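Local coordinates for alkaline phosphatase D (Bacillus subtilis, PDB 2YEQ), which hydrolyses phosphate esters, including phosphodiesters, at an active site that contains iron and calcium, at residues 205-210 with 259-264; 276-281 with 330-335; 304-309 with 356-361; 374-379 with 402-407. All coordinates share one frame; numbering follows the deposited sequence.

Along the chain, interaction 1 comes first: it closes a stretch of 48 residues that includes helix 228-245, and joins the end of strand 203-206 in one sheet to the approach to strand 263-267 in another. Interaction 2 then brings together the loops that follow the neighbouring strands 271-275 and 325-329. Interaction 3 crosses it, since 304-309 lies inside the span closed by interaction 2 while 356-361 lies beyond it, and ties the start of helix 308-320 to helix 356-368. Interaction 4 follows in series, pairing strands 374-378 and 400-406 around the excursion through strand 384-390. None nests in another; interaction 2 touches all three others.

Interaction 1 (205-210 with 259-264); sequences VVTWDD and MQLYRH. With CA (calcium ion), chain B; CA (calcium ion), chain C; PE5 (3,6,9,12,15,18,21,24-octaoxahexacosan-1-ol), chain V.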
loop_
_atom_site.group_PDB
_atom_site.type_symbol
_atom_site.label_atom_id
_atom_site.label_comp_id
_atom_site.label_asym_id
_atom_site.label_seq_id
_atom_site.Cartn_x
_atom_site.Cartn_y
_atom_site.Cartn_z
ATOM N N VAL A 205 -4.126 6.420 4.328
ATOM C CA VAL A 205 -3.611 5.550 5.371
ATOM C C VAL A 205 -2.593 4.657 4.682
ATOM O O VAL A 205 -2.941 3.779 3.887
ATOM C CB VAL A 205 -4.724 4.744 6.054
ATOM C CG1 VAL A 205 -4.169 3.843 7.193
ATOM C CG2 VAL A 205 -5.748 5.718 6.648
ATOM N N VAL A 206 -1.309 4.909 4.940
ATOM C CA VAL A 206 -0.261 4.182 4.238
ATOM C C VAL A 206 0.389 3.123 5.140
ATOM O O VAL A 206 0.502 3.303 6.357
ATOM C CB VAL A 206 0.832 5.174 3.700
ATOM C CG1 VAL A 206 0.200 6.189 2.709
ATOM C CG2 VAL A 206 1.503 5.919 4.868
ATOM N N THR A 207 0.823 2.032 4.514
ATOM C CA THR A 207 1.727 1.076 5.144
ATOM C C THR A 207 2.652 0.572 4.073
ATOM O O THR A 207 2.305 0.620 2.892
ATOM C CB THR A 207 0.977 -0.067 5.854
ATOM O OG1 THR A 207 1.926 -0.871 6.551
ATOM C CG2 THR A 207 0.112 -0.918 4.844
ATOM N N TRP A 208 3.859 0.151 4.447
ATOM C CA TRP A 208 4.896 -0.139 3.445
ATOM C C TRP A 208 4.963 -1.631 3.196
ATOM O O TRP A 208 4.418 -2.406 3.966
ATOM C CB TRP A 208 6.274 0.367 3.921
ATOM C CG TRP A 208 6.653 -0.004 5.306
ATOM C CD1 TRP A 208 6.459 -1.203 5.932
ATOM C CD2 TRP A 208 7.316 0.842 6.253
ATOM N NE1 TRP A 208 6.956 -1.143 7.220
ATOM C CE2 TRP A 208 7.490 0.096 7.437
ATOM C CE3 TRP A 208 7.798 2.153 6.206
ATOM C CZ2 TRP A 208 8.099 0.625 8.570
ATOM C CZ3 TRP A 208 8.397 2.683 7.329
ATOM C CH2 TRP A 208 8.555 1.911 8.502
ATOM N N ASP A 209 5.643 -2.020 2.135
ATOM C CA ASP A 209 6.055 -3.405 1.939
ATOM C C ASP A 209 7.585 -3.406 1.799
ATOM O O ASP A 209 8.252 -2.685 2.557
ATOM C CB ASP A 209 5.349 -4.082 0.748
ATOM C CG ASP A 209 5.548 -5.610 0.735
ATOM O OD1 ASP A 209 5.576 -6.229 1.840
ATOM O OD2 ASP A 209 5.729 -6.182 -0.400
ATOM N N ASP A 210 8.146 -4.168 0.871
ATOM C CA ASP A 210 9.622 -4.348 0.845
ATOM C C ASP A 210 10.370 -3.247 0.131
ATOM O O ASP A 210 11.433 -2.837 0.599
ATOM C CB ASP A 210 10.068 -5.714 0.284
ATOM C CG ASP A 210 9.409 -6.089 -1.018
ATOM O OD1 ASP A 210 8.300 -5.560 -1.330
ATOM O OD2 ASP A 210 9.986 -6.927 -1.753
ATOM N N MET A 259 10.426 1.764 13.773
ATOM C CA MET A 259 9.368 2.730 13.471
ATOM C C MET A 259 7.971 2.115 13.645
ATOM O O MET A 259 7.664 1.079 13.049
ATOM C CB MET A 259 9.558 3.238 12.046
ATOM C CG MET A 259 8.555 4.288 11.608
ATOM S SD MET A 259 9.050 5.114 10.075
ATOM C CE MET A 259 7.441 5.743 9.525
ATOM N N GLN A 260 7.136 2.759 14.459
ATOM C CA GLN A 260 5.793 2.244 14.725
ATOM C C GLN A 260 4.879 2.602 13.548
ATOM O O GLN A 260 4.488 3.749 13.402
ATOM C CB GLN A 260 5.239 2.820 16.021
ATOM C CG GLN A 260 3.864 2.278 16.418
ATOM C CD GLN A 260 3.902 0.769 16.605
ATOM O OE1 GLN A 260 4.760 0.256 17.315
ATOM N NE2 GLN A 260 3.001 0.063 15.961
ATOM N N LEU A 261 4.577 1.626 12.702
ATOM C CA LEU A 261 3.683 1.853 11.585
ATOM C C LEU A 261 2.358 1.083 11.744
ATOM O O LEU A 261 1.305 1.592 11.366
ATOM C CB LEU A 261 4.337 1.501 10.273
ATOM C CG LEU A 261 3.685 2.060 9.002
ATOM C CD1 LEU A 261 3.586 3.614 9.029
ATOM C CD2 LEU A 261 4.433 1.607 7.788
ATOM N N TYR A 262 2.377 -0.133 12.291
ATOM C CA TYR A 262 1.093 -0.810 12.480
ATOM C C TYR A 262 0.191 -0.026 13.422
ATOM O O TYR A 262 0.646 0.584 14.383
ATOM C CB TYR A 262 1.240 -2.293 12.850
ATOM C CG TYR A 262 1.702 -2.630 14.242
ATOM C CD1 TYR A 262 0.817 -2.652 15.307
ATOM C CD2 TYR A 262 3.019 -3.028 14.466
ATOM C CE1 TYR A 262 1.236 -3.029 16.583
ATOM C CE2 TYR A 262 3.448 -3.405 15.722
ATOM C CZ TYR A 262 2.570 -3.411 16.769
ATOM O OH TYR A 262 3.028 -3.793 17.990
ATOM N N ARG A 263 -1.095 0.035 13.074
ATOM C CA ARG A 263 -2.021 0.860 13.807
ATOM C C ARG A 263 -3.471 0.494 13.477
ATOM O O ARG A 263 -3.744 -0.239 12.529
ATOM C CB ARG A 263 -1.782 2.347 13.525
ATOM C CG ARG A 263 -1.821 2.727 12.054
ATOM C CD ARG A 263 -0.978 3.989 11.805
ATOM N NE ARG A 263 -1.133 4.610 10.475
ATOM C CZ ARG A 263 -0.657 4.150 9.329
ATOM N NH1 ARG A 263 0.053 3.021 9.242
ATOM N NH2 ARG A 263 -0.855 4.854 8.239
ATOM N N HIS A 264 -4.373 0.981 14.311
ATOM C CA HIS A 264 -5.772 0.603 14.221
ATOM C C HIS A 264 -6.703 1.812 14.315
ATOM O O HIS A 264 -6.436 2.771 15.017
ATOM C CB HIS A 264 -6.093 -0.414 15.322
ATOM C CG HIS A 264 -7.558 -0.620 15.545
ATOM N ND1 HIS A 264 -8.298 0.168 16.403
ATOM C CD2 HIS A 264 -8.426 -1.514 15.008
ATOM C CE1 HIS A 264 -9.559 -0.233 16.383
ATOM N NE2 HIS A 264 -9.664 -1.249 15.541
HETATM CA CA CA B . 6.331 -5.879 -2.598
HETATM CA CA CA C . 9.563 -8.250 -3.565
HETATM C C50 PE5 V . 1.763 -0.520 20.548
HETATM O O1 PE5 V . 1.402 0.207 19.372
HETATM C C1 PE5 V . -0.010 0.235 19.110
HETATM C C2 PE5 V . -0.284 0.873 17.745
HETATM O O2 PE5 V . -0.450 2.288 17.893
HETATM C C3 PE5 V . -0.125 3.090 16.745
HETATM C C4 PE5 V . 0.305 4.487 17.160
HETATM O O HOH W 1 4.125 -4.565 -2.466
HETATM O O HOH W 2 9.264 -9.474 -5.404
HETATM O O HOH W 3 7.717 -9.247 -2.480
#
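Extended from CG to NE (chi2 -154°, chi3 -169°), Arg263 closes two nitrogens end-on upon one backbone oxygen: NH2 donates to Val206 O at 2.8 Å and NH1 to the same Val206 O at 2.9 Å, in the guanidinium plane. NH1 also donates to Leu261 O, and NH2 makes a salt bridge with Asp17, so the group's rotation is fixed; CG1 of Val205 covers one of its faces. A leucine in place of Arg263 would probably leave Val206 O without these two donors and the carboxylate of Asp17 without its charged mate.

Packing is tightest at Trp208. CD2 of Leu261 sits over the middle of the indole, 3.4 Å from Trp208 CD2, in a CH-pi contact with the five-membered ring. Met259 comes to the rim, its SD 3.6 Å from Trp208 CH2, a Met-aromatic contact; NE1 of the indole is bonded to Asp277.

The other side is looser. CB of Gln260 points away from 205-210, and its NE2 donates to Tyr262 O at 2.9 Å while lying over the Tyr262 ring. A bound glycol chain brings its C3 to 3.7 Å from Arg263 CB.

Beyond Trp208 the chain delivers Asp209 and Asp210 to a calcium ion shared with Asp151 and Asp380, and Asp210 bridges to a second calcium: a metal-binding loop after a strand, characteristic of calcineurin-like metallophosphatases.

Interaction 2 (276-281 with 330-335); sequences LDTRQY and QQIFFA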
loop_
_atom_site.group_PDB
_atom_site.type_symbol
_atom_site.label_atom_id
_atom_site.label_comp_id
_atom_site.label_asym_id
_atom_site.label_seq_id
_atom_site.Cartn_x
_atom_site.Cartn_y
_atom_site.Cartn_z
ATOM N N LEU A 276 -1.491 -3.469 9.130
ATOM C CA LEU A 276 -0.420 -4.328 9.573
ATOM C C LEU A 276 0.919 -3.926 8.950
ATOM O O LEU A 276 0.991 -3.146 7.940
ATOM C CB LEU A 276 -0.717 -5.778 9.198
ATOM C CG LEU A 276 -2.086 -6.343 9.621
ATOM C CD1 LEU A 276 -2.178 -7.844 9.269
ATOM C CD2 LEU A 276 -2.382 -6.086 11.084
ATOM N N ASP A 277 1.969 -4.482 9.555
ATOM C CA ASP A 277 3.350 -4.367 9.078
ATOM C C ASP A 277 3.959 -5.758 9.090
ATOM O O ASP A 277 4.339 -6.271 10.140
ATOM C CB ASP A 277 4.086 -3.378 9.994
ATOM C CG ASP A 277 5.559 -3.130 9.584
ATOM O OD1 ASP A 277 6.081 -3.790 8.662
ATOM O OD2 ASP A 277 6.152 -2.238 10.221
ATOM N N THR A 278 4.021 -6.375 7.915
ATOM C CA THR A 278 4.487 -7.732 7.778
ATOM C C THR A 278 5.944 -7.810 7.305
ATOM O O THR A 278 6.401 -8.888 6.938
ATOM C CB THR A 278 3.580 -8.541 6.812
ATOM O OG1 THR A 278 3.586 -7.947 5.494
ATOM C CG2 THR A 278 2.105 -8.619 7.371
ATOM N N ARG A 279 6.642 -6.669 7.277
ATOM C CA ARG A 279 8.070 -6.619 6.942
ATOM C C ARG A 279 8.980 -6.414 8.125
ATOM O O ARG A 279 10.028 -7.060 8.195
ATOM C CB ARG A 279 8.389 -5.483 5.957
ATOM C CG ARG A 279 7.996 -5.778 4.552
ATOM C CD ARG A 279 8.773 -6.859 3.899
ATOM N NE ARG A 279 8.093 -7.266 2.679
ATOM C CZ ARG A 279 8.330 -8.367 1.978
ATOM N NH1 ARG A 279 9.308 -9.234 2.311
ATOM N NH2 ARG A 279 7.580 -8.624 0.920
ATOM N N GLN A 280 8.648 -5.459 8.986
ATOM C CA GLN A 280 9.613 -4.939 9.960
ATOM C C GLN A 280 10.052 -5.974 11.045
ATOM O O GLN A 280 11.148 -5.838 11.654
ATOM C CB GLN A 280 9.043 -3.701 10.632
ATOM C CG GLN A 280 10.031 -2.960 11.536
ATOM C CD GLN A 280 9.488 -1.669 12.079
ATOM O OE1 GLN A 280 8.380 -1.197 11.699
ATOM N NE2 GLN A 280 10.248 -1.067 12.956
ATOM N N TYR A 281 9.178 -6.946 11.305
ATOM C CA TYR A 281 9.357 -7.897 12.387
ATOM C C TYR A 281 9.407 -9.344 11.925
ATOM O O TYR A 281 9.635 -10.233 12.743
ATOM C CB TYR A 281 8.246 -7.749 13.413
ATOM C CG TYR A 281 7.871 -6.329 13.722
ATOM C CD1 TYR A 281 8.657 -5.531 14.547
ATOM C CD2 TYR A 281 6.714 -5.769 13.175
ATOM C CE1 TYR A 281 8.305 -4.215 14.814
ATOM C CE2 TYR A 281 6.356 -4.479 13.438
ATOM C CZ TYR A 281 7.143 -3.689 14.255
ATOM O OH TYR A 281 6.728 -2.385 14.504
ATOM N N GLN A 330 -3.116 -4.960 4.618
ATOM C CA GLN A 330 -1.764 -5.508 4.711
ATOM C C GLN A 330 -1.165 -5.756 3.344
ATOM O O GLN A 330 -1.730 -5.324 2.330
ATOM C CB GLN A 330 -1.760 -6.753 5.622
ATOM C CG GLN A 330 -2.638 -7.898 5.147
ATOM C CD GLN A 330 -1.907 -8.833 4.236
ATOM O OE1 GLN A 330 -0.798 -9.299 4.555
ATOM N NE2 GLN A 330 -2.477 -9.072 3.068
ATOM N N GLN A 331 -0.006 -6.431 3.298
ATOM C CA GLN A 331 0.871 -6.366 2.143
ATOM C C GLN A 331 0.794 -7.486 1.160
ATOM O O GLN A 331 0.909 -7.262 -0.059
ATOM C CB GLN A 331 2.339 -6.293 2.632
ATOM C CG GLN A 331 2.708 -5.032 3.390
ATOM C CD GLN A 331 2.135 -4.925 4.787
ATOM O OE1 GLN A 331 1.817 -5.928 5.449
ATOM N NE2 GLN A 331 2.030 -3.677 5.274
ATOM N N ILE A 332 0.683 -8.715 1.669
ATOM C CA ILE A 332 1.024 -9.891 0.891
ATOM C C ILE A 332 -0.106 -10.942 0.822
ATOM O O ILE A 332 -1.032 -10.958 1.626
ATOM C CB ILE A 332 2.327 -10.545 1.456
ATOM C CG1 ILE A 332 2.242 -10.686 2.967
ATOM C CG2 ILE A 332 3.605 -9.732 1.038
ATOM C CD1 ILE A 332 3.245 -11.701 3.568
ATOM N N PHE A 333 -0.004 -11.809 -0.163
ATOM C CA PHE A 333 -1.054 -12.791 -0.465
ATOM C C PHE A 333 -1.375 -13.682 0.743
ATOM O O PHE A 333 -0.516 -14.413 1.246
ATOM C CB PHE A 333 -0.634 -13.597 -1.668
ATOM C CG PHE A 333 -1.777 -14.151 -2.490
ATOM C CD1 PHE A 333 -2.527 -15.224 -2.039
ATOM C CD2 PHE A 333 -2.052 -13.636 -3.744
ATOM C CE1 PHE A 333 -3.579 -15.756 -2.829
ATOM C CE2 PHE A 333 -3.069 -14.175 -4.535
ATOM C CZ PHE A 333 -3.835 -15.224 -4.060
ATOM N N PHE A 334 -2.629 -13.609 1.205
ATOM C CA PHE A 334 -3.057 -14.273 2.430
ATOM C C PHE A 334 -3.652 -15.677 2.196
ATOM O O PHE A 334 -3.413 -16.602 2.995
ATOM C CB PHE A 334 -4.084 -13.409 3.143
ATOM C CG PHE A 334 -4.518 -13.934 4.472
ATOM C CD1 PHE A 334 -3.778 -13.673 5.613
ATOM C CD2 PHE A 334 -5.699 -14.667 4.601
ATOM C CE1 PHE A 334 -4.183 -14.159 6.855
ATOM C CE2 PHE A 334 -6.103 -15.155 5.836
ATOM C CZ PHE A 334 -5.362 -14.902 6.958
ATOM N N ALA A 335 -4.452 -15.828 1.146
ATOM C CA ALA A 335 -5.109 -17.102 0.875
ATOM C C ALA A 335 -4.104 -18.148 0.419
ATOM O O ALA A 335 -2.976 -17.813 0.039
ATOM C CB ALA A 335 -6.229 -16.941 -0.161
#
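The side chains of Gln331 and Thr278 run antiparallel past one another where the loops after the neighbouring parallel strands 271-275 and 325-329 leave a sheet of the calcineurin-like fold. A bend at chi2 (72°) turns CD of Gln331 aside from the line of its chain, and both ends of the amide find partners. NE2 donates to Leu276 O at 2.9 Å in a nearly straight bond (177°); Leu276 O lies in the plane of the amide, yet is itself approached from above its carbonyl plane. OE1 accepts from Thr278 OG1 at 2.7 Å and, weakly, from Thr278 N. This double hold fixes the rotation of the amide.

Gln330 crosses Leu276 obliquely, offering its aliphatic part: CB lies 3.8 Å from Leu276 CD1. Its own amide folds over the backbone of Ile332, NE2 donating to Ile332 O and OE1 accepting from Ile332 N. Further along, NH2 of Arg279 stands 4.1 Å from CG2 of Ile332, while NE and NH1 of the same group are salt-bridged to Asp209 and Asp350.

The 276-281 loop is shaped from within by an Asx turn. Asp277 OD1 takes Arg279 N at 3.2 Å and Gln280 N at 3.1 Å, both arriving from the same face of the carboxylate plane.

Interaction 3 (304-309 with 356-361); sequences TLLGKE and PAQRER. With PE5 (3,6,9,12,15,18,21,24-octaoxahexacosan-1-ol), chain E.
Gln358 gives the largest buried area, reaching from helix 356-368 with its OE1 into the turn 304-307, an ST motif that leads into helix 308-320. CG lies anti to the backbone N (chi1 167°) and the chain bends beyond it. One oxygen then takes two consecutive backbone amides: Leu305 N at 3.0 Å from Gln358 OE1, in the amide plane and on a lone pair, and Leu306 N, tilted from that plane but closer to linear at the hydrogen (168°). The other end of this amide, NE2, is bonded to Glu311 on the helix that the turn begins.

The Thr304 side chain runs beside that of Gln358 in the same direction. Its OG1 accepts from Gly307 N at 2.8 Å, which closes the ST motif; Gly307 is the N-cap residue. Leu305 adds its CB against CG of Gln358 at 3.9 Å.

Arg361, one turn on, is salt-bridged to Glu311 through NE. A single water bridges its side chain to that of Thr304, lying 2.7 Å from Thr304 OG1 and accepting from Arg361 NH2 at 2.9 Å.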
loop_
_atom_site.group_PDB
_atom_site.type_symbol
_atom_site.label_atom_id
_atom_site.label_comp_id
_atom_site.label_asym_id
_atom_site.label_seq_id
_atom_site.Cartn_x
_atom_site.Cartn_y
_atom_site.Cartn_z
ATOM N N THR A 304 7.407 -16.344 12.602
ATOM C CA THR A 304 6.443 -15.254 12.704
ATOM C C THR A 304 6.542 -14.330 11.478
ATOM O O THR A 304 7.607 -14.237 10.841
ATOM C CB THR A 304 6.683 -14.447 13.984
ATOM O OG1 THR A 304 5.578 -13.571 14.200
ATOM C CG2 THR A 304 8.039 -13.631 13.941
ATOM N N LEU A 305 5.413 -13.709 11.126
ATOM C CA LEU A 305 5.382 -12.586 10.162
ATOM C C LEU A 305 5.229 -11.301 10.935
ATOM O O LEU A 305 5.875 -10.303 10.625
ATOM C CB LEU A 305 4.197 -12.667 9.194
ATOM C CG LEU A 305 4.340 -13.188 7.782
ATOM C CD1 LEU A 305 2.935 -13.127 7.126
ATOM C CD2 LEU A 305 5.360 -12.433 6.930
ATOM N N LEU A 306 4.358 -11.316 11.944
ATOM C CA LEU A 306 3.933 -10.103 12.604
ATOM C C LEU A 306 4.808 -9.750 13.765
ATOM O O LEU A 306 4.845 -8.573 14.185
ATOM C CB LEU A 306 2.509 -10.249 13.146
ATOM C CG LEU A 306 1.383 -10.544 12.164
ATOM C CD1 LEU A 306 0.055 -10.719 12.937
ATOM C CD2 LEU A 306 1.298 -9.422 11.095
ATOM N N GLY A 307 5.466 -10.764 14.337
ATOM C CA GLY A 307 6.099 -10.612 15.632
ATOM C C GLY A 307 5.069 -10.753 16.723
ATOM O O GLY A 307 3.865 -10.525 16.493
ATOM N N LYS A 308 5.537 -11.090 17.924
ATOM C CA LYS A 308 4.658 -11.464 19.025
ATOM C C LYS A 308 3.746 -10.337 19.465
ATOM O O LYS A 308 2.570 -10.573 19.705
ATOM C CB LYS A 308 5.467 -11.961 20.236
ATOM C CG LYS A 308 4.631 -12.236 21.508
ATOM C CD LYS A 308 4.685 -13.702 21.944
ATOM C CE LYS A 308 3.859 -14.607 21.019
ATOM N NZ LYS A 308 2.747 -15.306 21.745
ATOM N N GLU A 309 4.284 -9.130 19.583
ATOM C CA GLU A 309 3.517 -7.982 20.071
ATOM C C GLU A 309 2.394 -7.603 19.103
ATOM O O GLU A 309 1.273 -7.356 19.525
ATOM C CB GLU A 309 4.400 -6.754 20.255
ATOM C CG GLU A 309 4.511 -6.258 21.672
ATOM C CD GLU A 309 5.908 -6.459 22.231
ATOM O OE1 GLU A 309 6.376 -7.624 22.259
ATOM O OE2 GLU A 309 6.541 -5.453 22.621
ATOM N N PRO A 356 3.005 -20.490 7.226
ATOM C CA PRO A 356 1.709 -21.179 7.488
ATOM C C PRO A 356 1.313 -21.279 8.942
ATOM O O PRO A 356 0.121 -21.219 9.241
ATOM C CB PRO A 356 1.913 -22.560 6.867
ATOM C CG PRO A 356 3.415 -22.785 6.965
ATOM C CD PRO A 356 4.009 -21.427 6.694
ATOM N N ALA A 357 2.271 -21.389 9.863
ATOM C CA ALA A 357 1.917 -21.449 11.278
ATOM C C ALA A 357 1.409 -20.121 11.788
ATOM O O ALA A 357 0.474 -20.052 12.591
ATOM C CB ALA A 357 3.101 -21.916 12.137
ATOM N N GLN A 358 2.058 -19.051 11.363
ATOM C CA GLN A 358 1.577 -17.717 11.683
ATOM C C GLN A 358 0.131 -17.579 11.169
ATOM O O GLN A 358 -0.724 -17.051 11.867
ATOM C CB GLN A 358 2.472 -16.666 11.021
ATOM C CG GLN A 358 1.917 -15.266 11.028
ATOM C CD GLN A 358 1.959 -14.612 12.375
ATOM O OE1 GLN A 358 2.874 -13.853 12.681
ATOM N NE2 GLN A 358 0.952 -14.870 13.192
ATOM N N ARG A 359 -0.121 -18.021 9.949
ATOM C CA ARG A 359 -1.474 -17.890 9.393
ATOM C C ARG A 359 -2.480 -18.712 10.211
ATOM O O ARG A 359 -3.582 -18.234 10.519
ATOM C CB ARG A 359 -1.522 -18.290 7.930
ATOM C CG ARG A 359 -2.854 -17.882 7.288
ATOM C CD ARG A 359 -2.838 -18.062 5.843
ATOM N NE ARG A 359 -2.426 -19.397 5.480
ATOM C CZ ARG A 359 -1.982 -19.757 4.292
ATOM N NH1 ARG A 359 -1.902 -18.887 3.304
ATOM N NH2 ARG A 359 -1.614 -21.014 4.075
ATOM N N GLU A 360 -2.080 -19.920 10.601
ATOM C CA GLU A 360 -2.904 -20.779 11.462
ATOM C C GLU A 360 -3.291 -20.109 12.764
ATOM O O GLU A 360 -4.444 -20.232 13.205
ATOM C CB GLU A 360 -2.181 -22.076 11.776
ATOM C CG GLU A 360 -2.246 -23.106 10.685
ATOM C CD GLU A 360 -1.695 -24.459 11.147
ATOM O OE1 GLU A 360 -2.260 -25.022 12.118
ATOM O OE2 GLU A 360 -0.699 -24.946 10.546
ATOM N N ARG A 361 -2.360 -19.389 13.390
ATOM C CA ARG A 361 -2.667 -18.711 14.639
ATOM C C ARG A 361 -3.737 -17.635 14.429
ATOM O O ARG A 361 -4.646 -17.491 15.253
ATOM C CB ARG A 361 -1.418 -18.106 15.296
ATOM C CG ARG A 361 -0.411 -19.164 15.827
ATOM C CD ARG A 361 0.682 -18.506 16.669
ATOM N NE ARG A 361 1.711 -17.797 15.881
ATOM C CZ ARG A 361 2.709 -18.364 15.198
ATOM N NH1 ARG A 361 2.820 -19.685 15.083
ATOM N NH2 ARG A 361 3.596 -17.586 14.572
HETATM C C48 PE5 E . -2.665 -24.991 3.738
HETATM C C50 PE5 E . -1.255 -24.621 4.203
HETATM O O1 PE5 E . -0.656 -23.641 3.331
HETATM C C1 PE5 E . 0.417 -24.091 2.488
HETATM C C2 PE5 E . 1.798 -23.745 3.057
HETATM O O2 PE5 E . 2.470 -24.842 3.722
HETATM O O HOH W 4 3.836 -14.944 15.750
#

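Interaction 4 (374-379 with 402-407); sequences VVVLTG and GAEFVG
OE2 of Glu404 takes the hydroxyl of Thr378 at 2.6 Å from OG1, on its anti lone pair, and also accepts from Phe334 N, while OE1 accepts from Ala335 N. Glu404 and Thr378 stand on neighbouring parallel strands, 400-406 and 374-378, whose segment axes run 4.7 Å apart in a mixed sheet of the calcineurin-like fold. CG anti to the backbone N (chi1 -177°) and the extended chain beyond it carry Glu404 past Val376 on the face it shares with Thr378 and Val406. An alanine in place of Glu404 would probably leave Thr378 OG1, Phe334 N and Ala335 N without their carboxylate partner.

Five backbone hydrogen bonds join the strands, among them Phe405 N to Val376 O at 2.9 Å. The opposite face is apolar: CG1 of Val375 meets the edge of the Phe405 ring, 3.7 Å from CD2, and this ring and Leu377 pack against strand 117-122 of the facing sheet.

At the start of the paired segments, Gly402 CA makes a CA-H...O contact with Val374 O at 3.0 Å.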
loop_
_atom_site.group_PDB
_atom_site.type_symbol
_atom_site.label_atom_id
_atom_site.label_comp_id
_atom_site.label_asym_id
_atom_site.label_seq_id
_atom_site.Cartn_x
_atom_site.Cartn_y
_atom_site.Cartn_z
ATOM N N VAL A 374 -14.547 -10.826 8.147
ATOM C CA VAL A 374 -13.132 -10.485 8.038
ATOM C C VAL A 374 -12.797 -10.276 6.585
ATOM O O VAL A 374 -12.984 -11.161 5.754
ATOM C CB VAL A 374 -12.209 -11.603 8.598
ATOM C CG1 VAL A 374 -10.693 -11.236 8.367
ATOM C CG2 VAL A 374 -12.509 -11.843 10.080
ATOM N N VAL A 375 -12.289 -9.094 6.267
ATOM C CA VAL A 375 -11.855 -8.831 4.922
ATOM C C VAL A 375 -10.363 -8.502 4.940
ATOM O O VAL A 375 -9.915 -7.734 5.775
ATOM C CB VAL A 375 -12.649 -7.650 4.313
ATOM C CG1 VAL A 375 -12.047 -7.229 2.981
ATOM C CG2 VAL A 375 -14.174 -8.043 4.181
ATOM N N VAL A 376 -9.639 -9.063 3.995
ATOM C CA VAL A 376 -8.194 -8.852 3.870
ATOM C C VAL A 376 -7.939 -8.136 2.572
ATOM O O VAL A 376 -8.391 -8.581 1.536
ATOM C CB VAL A 376 -7.426 -10.202 3.890
ATOM C CG1 VAL A 376 -5.897 -9.959 3.795
ATOM C CG2 VAL A 376 -7.762 -10.970 5.180
ATOM N N LEU A 377 -7.221 -7.012 2.657
ATOM C CA LEU A 377 -6.737 -6.259 1.517
ATOM C C LEU A 377 -5.235 -6.482 1.356
ATOM O O LEU A 377 -4.493 -6.445 2.344
ATOM C CB LEU A 377 -6.986 -4.759 1.749
ATOM C CG LEU A 377 -8.316 -4.313 2.369
ATOM C CD1 LEU A 377 -8.319 -2.788 2.530
ATOM C CD2 LEU A 377 -9.492 -4.803 1.535
ATOM N N THR A 378 -4.807 -6.639 0.120
ATOM C CA THR A 378 -3.476 -7.105 -0.230
ATOM C C THR A 378 -2.931 -6.419 -1.485
ATOM O O THR A 378 -3.693 -6.048 -2.358
ATOM C CB THR A 378 -3.551 -8.605 -0.547
ATOM O OG1 THR A 378 -4.111 -9.275 0.565
ATOM C CG2 THR A 378 -2.216 -9.167 -0.910
ATOM N N GLY A 379 -1.605 -6.272 -1.579
ATOM C CA GLY A 379 -0.967 -5.863 -2.812
ATOM C C GLY A 379 0.093 -6.868 -3.217
ATOM O O GLY A 379 -0.172 -8.061 -3.279
ATOM N N GLY A 402 -14.648 -15.039 5.678
ATOM C CA GLY A 402 -14.421 -13.745 5.043
ATOM C C GLY A 402 -13.978 -13.837 3.624
ATOM O O GLY A 402 -14.194 -14.843 2.955
ATOM N N ALA A 403 -13.314 -12.782 3.162
ATOM C CA ALA A 403 -12.844 -12.690 1.790
ATOM C C ALA A 403 -11.519 -11.920 1.728
ATOM O O ALA A 403 -11.246 -11.103 2.599
ATOM C CB ALA A 403 -13.873 -11.963 0.916
ATOM N N GLU A 404 -10.744 -12.196 0.689
ATOM C CA GLU A 404 -9.520 -11.450 0.388
ATOM C C GLU A 404 -9.641 -10.779 -0.966
ATOM O O GLU A 404 -9.970 -11.423 -1.950
ATOM C CB GLU A 404 -8.282 -12.375 0.359
ATOM C CG GLU A 404 -6.984 -11.587 0.110
ATOM C CD GLU A 404 -5.685 -12.414 0.088
ATOM O OE1 GLU A 404 -5.715 -13.648 -0.196
ATOM O OE2 GLU A 404 -4.614 -11.772 0.290
ATOM N N PHE A 405 -9.339 -9.478 -1.008
ATOM C CA PHE A 405 -9.212 -8.742 -2.250
ATOM C C PHE A 405 -7.763 -8.336 -2.445
ATOM O O PHE A 405 -7.242 -7.491 -1.702
ATOM C CB PHE A 405 -10.109 -7.495 -2.176
ATOM C CG PHE A 405 -11.549 -7.845 -1.923
ATOM C CD1 PHE A 405 -12.266 -8.523 -2.894
ATOM C CD2 PHE A 405 -12.146 -7.580 -0.727
ATOM C CE1 PHE A 405 -13.599 -8.910 -2.673
ATOM C CE2 PHE A 405 -13.514 -7.976 -0.486
ATOM C CZ PHE A 405 -14.207 -8.640 -1.476
ATOM N N VAL A 406 -7.135 -8.940 -3.438
ATOM C CA VAL A 406 -5.765 -8.666 -3.794
ATOM C C VAL A 406 -5.791 -7.674 -4.938
ATOM O O VAL A 406 -6.293 -7.949 -6.017
ATOM C CB VAL A 406 -5.029 -9.938 -4.267
ATOM C CG1 VAL A 406 -3.555 -9.641 -4.635
ATOM C CG2 VAL A 406 -5.138 -11.059 -3.180
ATOM N N GLY A 407 -5.261 -6.496 -4.708
ATOM C CA GLY A 407 -5.207 -5.509 -5.770
ATOM C C GLY A 407 -4.030 -5.615 -6.682
ATOM O O GLY A 407 -2.903 -5.879 -6.250
#